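Local coordinates for ferric iron-binding protein HitA (Pseudomonas aeruginosa PAO1, PDB 6IWF) that binds ferric iron and probably hands it on for uptake, as a solute-binding protein, probably of the periplasm, that is also implicated in gallium internalization, at residues 180-184 and 185-189; 193-196 and 197-201; 276-279 and 280-283. All blocks are in the same frame, centred on the assembly; numbering follows the deposited sequence.

Contact 1: residues 180-184 and 185-189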
# COMPACT_ATOMS: atom_id res chain seq x y z
N MET A 180 -6.79 9.46 -10.85
CA MET A 180 -8.06 8.74 -10.91
C MET A 180 -9.18 9.65 -11.38
O MET A 180 -10.00 9.27 -12.21
CB MET A 180 -8.39 8.14 -9.54
CG MET A 180 -9.72 7.39 -9.46
SD MET A 180 -9.71 5.80 -10.32
CE MET A 180 -10.69 6.19 -11.78
N LYS A 181 -9.22 10.88 -10.87
CA LYS A 181 -10.23 11.80 -11.36
C LYS A 181 -9.98 12.16 -12.83
O LYS A 181 -10.94 12.41 -13.56
CB LYS A 181 -10.28 13.05 -10.48
CG LYS A 181 -10.92 12.79 -9.11
CD LYS A 181 -10.83 14.02 -8.20
CE LYS A 181 -11.56 13.81 -6.86
NZ LYS A 181 -11.55 15.06 -6.01
N ALA A 182 -8.71 12.19 -13.27
CA ALA A 182 -8.44 12.49 -14.67
C ALA A 182 -8.98 11.41 -15.60
O ALA A 182 -9.48 11.71 -16.69
CB ALA A 182 -6.94 12.68 -14.90
N VAL A 183 -8.91 10.14 -15.18
CA VAL A 183 -9.56 9.08 -15.96
C VAL A 183 -11.07 9.27 -15.93
O VAL A 183 -11.74 9.18 -16.96
CB VAL A 183 -9.17 7.69 -15.43
CG1 VAL A 183 -9.94 6.60 -16.20
CG2 VAL A 183 -7.68 7.48 -15.54
N GLU A 184 -11.62 9.51 -14.74
CA GLU A 184 -13.06 9.64 -14.59
C GLU A 184 -13.60 10.82 -15.39
O GLU A 184 -14.71 10.75 -15.92
CB GLU A 184 -13.41 9.79 -13.11
CG GLU A 184 -14.88 10.05 -12.85
CD GLU A 184 -15.75 8.85 -13.20
OE1 GLU A 184 -15.21 7.72 -13.24
OE2 GLU A 184 -16.97 9.04 -13.43
N ASN A 185 -12.82 11.90 -15.51
CA ASN A 185 -13.23 13.12 -16.18
C ASN A 185 -12.81 13.18 -17.64
O ASN A 185 -12.94 14.24 -18.27
CB ASN A 185 -12.68 14.34 -15.44
CG ASN A 185 -13.38 14.58 -14.12
OD1 ASN A 185 -14.57 14.27 -13.96
ND2 ASN A 185 -12.66 15.16 -13.16
N GLY A 186 -12.29 12.09 -18.19
CA GLY A 186 -11.98 12.05 -19.61
C GLY A 186 -10.73 12.78 -20.02
O GLY A 186 -10.57 13.08 -21.21
N GLU A 187 -9.83 13.08 -19.09
CA GLU A 187 -8.61 13.78 -19.46
C GLU A 187 -7.50 12.84 -19.92
O GLU A 187 -6.64 13.23 -20.72
CB GLU A 187 -8.11 14.61 -18.28
CG GLU A 187 -9.02 15.78 -17.95
CD GLU A 187 -9.06 16.06 -16.47
OE1 GLU A 187 -10.14 16.40 -15.95
OE2 GLU A 187 -7.99 15.93 -15.84
N VAL A 188 -7.51 11.60 -19.44
CA VAL A 188 -6.54 10.60 -19.85
C VAL A 188 -7.28 9.28 -19.91
O VAL A 188 -8.22 9.05 -19.14
CB VAL A 188 -5.31 10.55 -18.90
CG1 VAL A 188 -5.68 9.98 -17.51
CG2 VAL A 188 -4.17 9.76 -19.55
N ASP A 189 -6.89 8.41 -20.86
CA ASP A 189 -7.70 7.23 -21.12
C ASP A 189 -7.61 6.20 -20.00
O ASP A 189 -8.58 5.49 -19.74
CB ASP A 189 -7.29 6.57 -22.44
CG ASP A 189 -7.60 7.42 -23.67
OD1 ASP A 189 -8.28 8.47 -23.53
OD2 ASP A 189 -7.16 7.05 -24.78
O HOH W 1 -10.58 9.38 -20.03
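Ala182 O takes the N-H of Glu187 at 2.8 Å and the N-H of Val188 more weakly at 3.4 Å. With Gly186 N bonded to Val183 O at 3.2 Å, this makes a Schellman motif that ends helix 176-184. Gly186 is the C-prime residue, and its positive phi (76°) is one that glycine, lacking a CB, adopts at little cost. At the preceding carbonyl, Lys181 O, Asn185 N closes the last i to i+4 bond of this segment at 2.8 Å.

Where the chain folds back, Val188 packs on the helix end. Its CG1 comes within 3.8 Å of Val183 CG2 and sits between its own backbone N and carbonyl carbon (chi1 69°), which turns this branch to the helix. Ala182, with only a CB (4.0 Å from Val188 CG1 and 3.5 Å from Glu187 OE2), is consistent with the close return of the chain. Val183 CA-H points almost straight at Val188 O, 3.5 Å from CA to O; a water links Val183 O and Val188 O, though its leg to Val188 O is doubtfully short.

Polar ends are fixed from outside: the Glu184 carboxylate bonds to Asn209 N and Ser210 OG, and Asp189 forms a salt bridge with Arg133. Met180, Lys181 and Glu184 rest on helix 196-205, while Val183 packs on Ala191 of strand 190-194, the strand that the turn leads into.

Contact 2: residues 193-196 and 197-201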
# COMPACT_ATOMS: atom_id res chain seq x y z
N ILE A 193 -2.89 2.57 -10.89
CA ILE A 193 -3.21 2.97 -9.52
C ILE A 193 -3.52 1.73 -8.69
O ILE A 193 -3.71 0.64 -9.22
CB ILE A 193 -4.44 3.92 -9.45
CG1 ILE A 193 -5.66 3.26 -10.09
CG2 ILE A 193 -4.14 5.28 -10.05
CD1 ILE A 193 -6.98 3.81 -9.58
N ASN A 194 -3.56 1.91 -7.37
CA ASN A 194 -4.08 0.86 -6.51
C ASN A 194 -5.61 0.87 -6.53
O ASN A 194 -6.24 1.91 -6.76
CB ASN A 194 -3.58 1.06 -5.09
CG ASN A 194 -2.23 0.40 -4.87
OD1 ASN A 194 -1.91 -0.63 -5.49
ND2 ASN A 194 -1.44 0.97 -3.97
N ASN A 195 -6.19 -0.29 -6.25
CA ASN A 195 -7.62 -0.46 -6.48
C ASN A 195 -8.46 0.49 -5.63
O ASN A 195 -9.54 0.91 -6.07
CB ASN A 195 -8.02 -1.91 -6.19
CG ASN A 195 -7.95 -2.23 -4.72
OD1 ASN A 195 -6.87 -2.32 -4.13
ND2 ASN A 195 -9.12 -2.39 -4.09
N TYR A 196 -7.99 0.83 -4.43
CA TYR A 196 -8.92 1.45 -3.48
C TYR A 196 -9.26 2.89 -3.85
O TYR A 196 -10.28 3.41 -3.36
CB TYR A 196 -8.35 1.36 -2.05
CG TYR A 196 -6.99 1.97 -1.88
CD1 TYR A 196 -6.84 3.35 -1.77
CD2 TYR A 196 -5.86 1.18 -1.80
CE1 TYR A 196 -5.59 3.92 -1.60
CE2 TYR A 196 -4.59 1.75 -1.63
CZ TYR A 196 -4.48 3.13 -1.54
OH TYR A 196 -3.24 3.72 -1.37
N TYR A 197 -8.47 3.55 -4.71
CA TYR A 197 -8.79 4.93 -5.11
C TYR A 197 -10.09 4.99 -5.89
O TYR A 197 -10.86 5.96 -5.77
CB TYR A 197 -7.67 5.52 -5.95
CG TYR A 197 -6.42 5.80 -5.16
CD1 TYR A 197 -6.32 6.93 -4.35
CD2 TYR A 197 -5.33 4.93 -5.22
CE1 TYR A 197 -5.17 7.18 -3.62
CE2 TYR A 197 -4.18 5.17 -4.49
CZ TYR A 197 -4.11 6.30 -3.69
OH TYR A 197 -2.97 6.56 -2.97
N TRP A 198 -10.35 4.00 -6.74
CA TRP A 198 -11.61 3.96 -7.46
C TRP A 198 -12.79 3.87 -6.50
O TRP A 198 -13.80 4.57 -6.67
CB TRP A 198 -11.60 2.77 -8.42
CG TRP A 198 -12.77 2.68 -9.34
CD1 TRP A 198 -12.88 3.22 -10.59
CD2 TRP A 198 -13.99 1.98 -9.10
NE1 TRP A 198 -14.10 2.91 -11.14
CE2 TRP A 198 -14.80 2.14 -10.24
CE3 TRP A 198 -14.47 1.23 -8.02
CZ2 TRP A 198 -16.08 1.59 -10.33
CZ3 TRP A 198 -15.75 0.68 -8.11
CH2 TRP A 198 -16.53 0.86 -9.27
N TYR A 199 -12.67 3.03 -5.46
CA TYR A 199 -13.77 2.87 -4.52
C TYR A 199 -14.01 4.13 -3.69
O TYR A 199 -15.16 4.49 -3.42
CB TYR A 199 -13.51 1.66 -3.61
CG TYR A 199 -13.65 0.35 -4.34
CD1 TYR A 199 -12.57 -0.21 -5.03
CD2 TYR A 199 -14.87 -0.32 -4.39
CE1 TYR A 199 -12.69 -1.41 -5.71
CE2 TYR A 199 -15.00 -1.51 -5.06
CZ TYR A 199 -13.91 -2.05 -5.73
OH TYR A 199 -14.06 -3.25 -6.39
N THR A 200 -12.94 4.82 -3.28
CA THR A 200 -13.12 6.08 -2.56
C THR A 200 -13.86 7.10 -3.42
O THR A 200 -14.79 7.76 -2.95
CB THR A 200 -11.77 6.64 -2.11
OG1 THR A 200 -11.10 5.67 -1.30
CG2 THR A 200 -11.98 7.93 -1.32
N LEU A 201 -13.47 7.22 -4.70
CA LEU A 201 -14.13 8.16 -5.59
C LEU A 201 -15.59 7.78 -5.83
O LEU A 201 -16.46 8.65 -5.88
CB LEU A 201 -13.37 8.25 -6.92
CG LEU A 201 -13.88 9.31 -7.90
CD1 LEU A 201 -13.78 10.68 -7.23
CD2 LEU A 201 -13.09 9.28 -9.21
O HOH W 2 -11.31 3.03 -0.53
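At chi1 57°, Tyr196 CG stands over its own backbone, flanked by N and C, while Tyr197 swings its CG anti to the carbonyl carbon (chi1 -70°); these different torsions let adjacent side chains run side by side in the same direction. They form the tyrosine pair of the ferric-binding-protein site, where strand 190-194 turns into helix 196-205. Both tyrosines are seen to bind Fe(3+), although no iron is bound in this model.

The rings are oblique, with planes 34° apart and centroids 4.5 Å apart. Tyr196 CE1 lies over one face of Tyr197, toward its rim, 3.5 Å from Tyr197 CE2. Tyrosine suits this place because its phenolate oxygen is a hard donor for Fe(3+). Tyr196 OH is hydrogen-bonded to Glu60, and its ring meets His12, both also iron ligands.

Ile193 CD1 packs on Tyr197 CB at 4.1 Å. Asn195 O lies at the edge of the Tyr199 ring, in its plane, and the Asn195 amide is held by Thr103 N and Ala262 O. Of the backbone bonds across the junction, only Thr200 N to Tyr196 O, 3.0 Å, is not weak; a water donates to the same oxygen and lies 2.8 Å from Thr200 OG1.

Contact 3: residues 276-279 and 280-283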
# COMPACT_ATOMS: atom_id res chain seq x y z
N LEU A 276 -15.46 -5.79 -3.71
CA LEU A 276 -14.11 -5.93 -4.23
C LEU A 276 -14.01 -7.17 -5.10
O LEU A 276 -14.71 -8.16 -4.89
CB LEU A 276 -13.10 -6.06 -3.08
CG LEU A 276 -12.78 -4.83 -2.24
CD1 LEU A 276 -11.87 -5.22 -1.08
CD2 LEU A 276 -12.13 -3.78 -3.11
N LYS A 277 -13.10 -7.11 -6.09
CA LYS A 277 -12.79 -8.33 -6.83
C LYS A 277 -12.31 -9.39 -5.84
O LYS A 277 -11.45 -9.09 -4.99
CB LYS A 277 -11.71 -8.04 -7.88
CG LYS A 277 -11.43 -9.20 -8.81
CD LYS A 277 -11.66 -8.79 -10.25
CE LYS A 277 -11.41 -9.96 -11.20
NZ LYS A 277 -10.03 -10.50 -11.03
N PRO A 278 -12.86 -10.60 -5.88
CA PRO A 278 -12.47 -11.62 -4.89
C PRO A 278 -10.96 -11.86 -4.90
O PRO A 278 -10.35 -12.02 -5.96
CB PRO A 278 -13.25 -12.86 -5.33
CG PRO A 278 -14.45 -12.30 -6.03
CD PRO A 278 -13.99 -11.06 -6.72
N PHE A 279 -10.38 -11.88 -3.70
CA PHE A 279 -8.92 -11.98 -3.56
C PHE A 279 -8.38 -13.21 -4.28
O PHE A 279 -7.36 -13.14 -4.96
CB PHE A 279 -8.55 -12.00 -2.08
CG PHE A 279 -7.08 -11.82 -1.81
CD1 PHE A 279 -6.50 -10.57 -1.87
CD2 PHE A 279 -6.29 -12.92 -1.50
CE1 PHE A 279 -5.14 -10.40 -1.62
CE2 PHE A 279 -4.94 -12.77 -1.26
CZ PHE A 279 -4.37 -11.50 -1.31
N ALA A 280 -9.07 -14.35 -4.16
CA ALA A 280 -8.61 -15.57 -4.81
C ALA A 280 -8.62 -15.48 -6.33
O ALA A 280 -7.96 -16.29 -6.99
CB ALA A 280 -9.47 -16.76 -4.36
N GLU A 281 -9.32 -14.51 -6.91
CA GLU A 281 -9.39 -14.36 -8.36
C GLU A 281 -8.32 -13.45 -8.94
O GLU A 281 -8.28 -13.26 -10.16
CB GLU A 281 -10.76 -13.82 -8.78
CG GLU A 281 -11.92 -14.74 -8.46
CD GLU A 281 -13.26 -14.13 -8.86
OE1 GLU A 281 -13.26 -13.18 -9.68
OE2 GLU A 281 -14.30 -14.59 -8.34
N LEU A 282 -7.47 -12.86 -8.09
CA LEU A 282 -6.56 -11.82 -8.58
C LEU A 282 -5.42 -12.39 -9.41
O LEU A 282 -4.92 -11.71 -10.31
CB LEU A 282 -6.01 -11.02 -7.40
CG LEU A 282 -7.03 -10.08 -6.75
CD1 LEU A 282 -6.42 -9.47 -5.48
CD2 LEU A 282 -7.45 -9.00 -7.73
N ASP A 283 -4.99 -13.62 -9.13
CA ASP A 283 -3.86 -14.25 -9.81
C ASP A 283 -2.62 -13.33 -9.82
O ASP A 283 -2.06 -13.06 -10.87
CB ASP A 283 -4.25 -14.63 -11.24
CG ASP A 283 -3.36 -15.74 -11.86
OD1 ASP A 283 -2.58 -16.43 -11.16
OD2 ASP A 283 -3.46 -15.94 -13.09
O HOH W 3 -7.42 -10.63 -11.96
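Pro278 O receives the N-H of Glu281 at 2.9 Å. Leu282 N repeats the pattern one residue on, bonding to Phe279 O at 3.1 Å with an N-H...O angle of 165°. These successive i to i+3 bonds define a short 3-10 turn in the loop between strand 264-265 and helix 289-292. Proline fits the residue just before the turn: its carbonyl accepts the first bond, its N has no hydrogen to place, and its phi (-56°) is within proline's range.

Glu281 lays its extended side chain across the Pro278 ring, with OE2 3.3 Å from Pro278 CG. Buried Leu282 brings CD1 to Phe279 CD1 at 3.8 Å, the two side chains crossing at about a right angle. Tyr264 meets the Phe279 ring edge-to-face, and Val224 of strand 224-231 packs against both Phe279 and Leu282.

Lys277 bends at chi2 (122°) and again at chi4, bringing NZ to a weak bond with Glu281 O at 3.4 Å; NZ also donates a hydrogen bond to a water that donates to Leu282 O. At 4.4 Å, Lys277 NZ and Glu281 OE1 are beyond a salt bridge and probably attract modestly; the i to i+3 bonds set the turn.

Overall arrangement
The three contacts follow one another along the chain, with contact 2 in the middle. Contact 1 ends helix 176-184 and leads through strand 190-194 into the iron-binding tyrosines of contact 2; their centres are about 13 Å apart. Met180 joins them, its SD 3.5 Å from Ile193 CD1, and its CE reaches Trp198. On its other flank contact 2 meets 276-283, with centres about 15 Å apart: Asn195 ND2 lies 3.5 Å from Leu276 CD2. Contacts 1 and 3 do not touch, their nearest atoms being about 12 Å apart. Only contact 2 contains iron ligands; the Leu282 side chain of contact 3 remains about 11 Å from that of Tyr196.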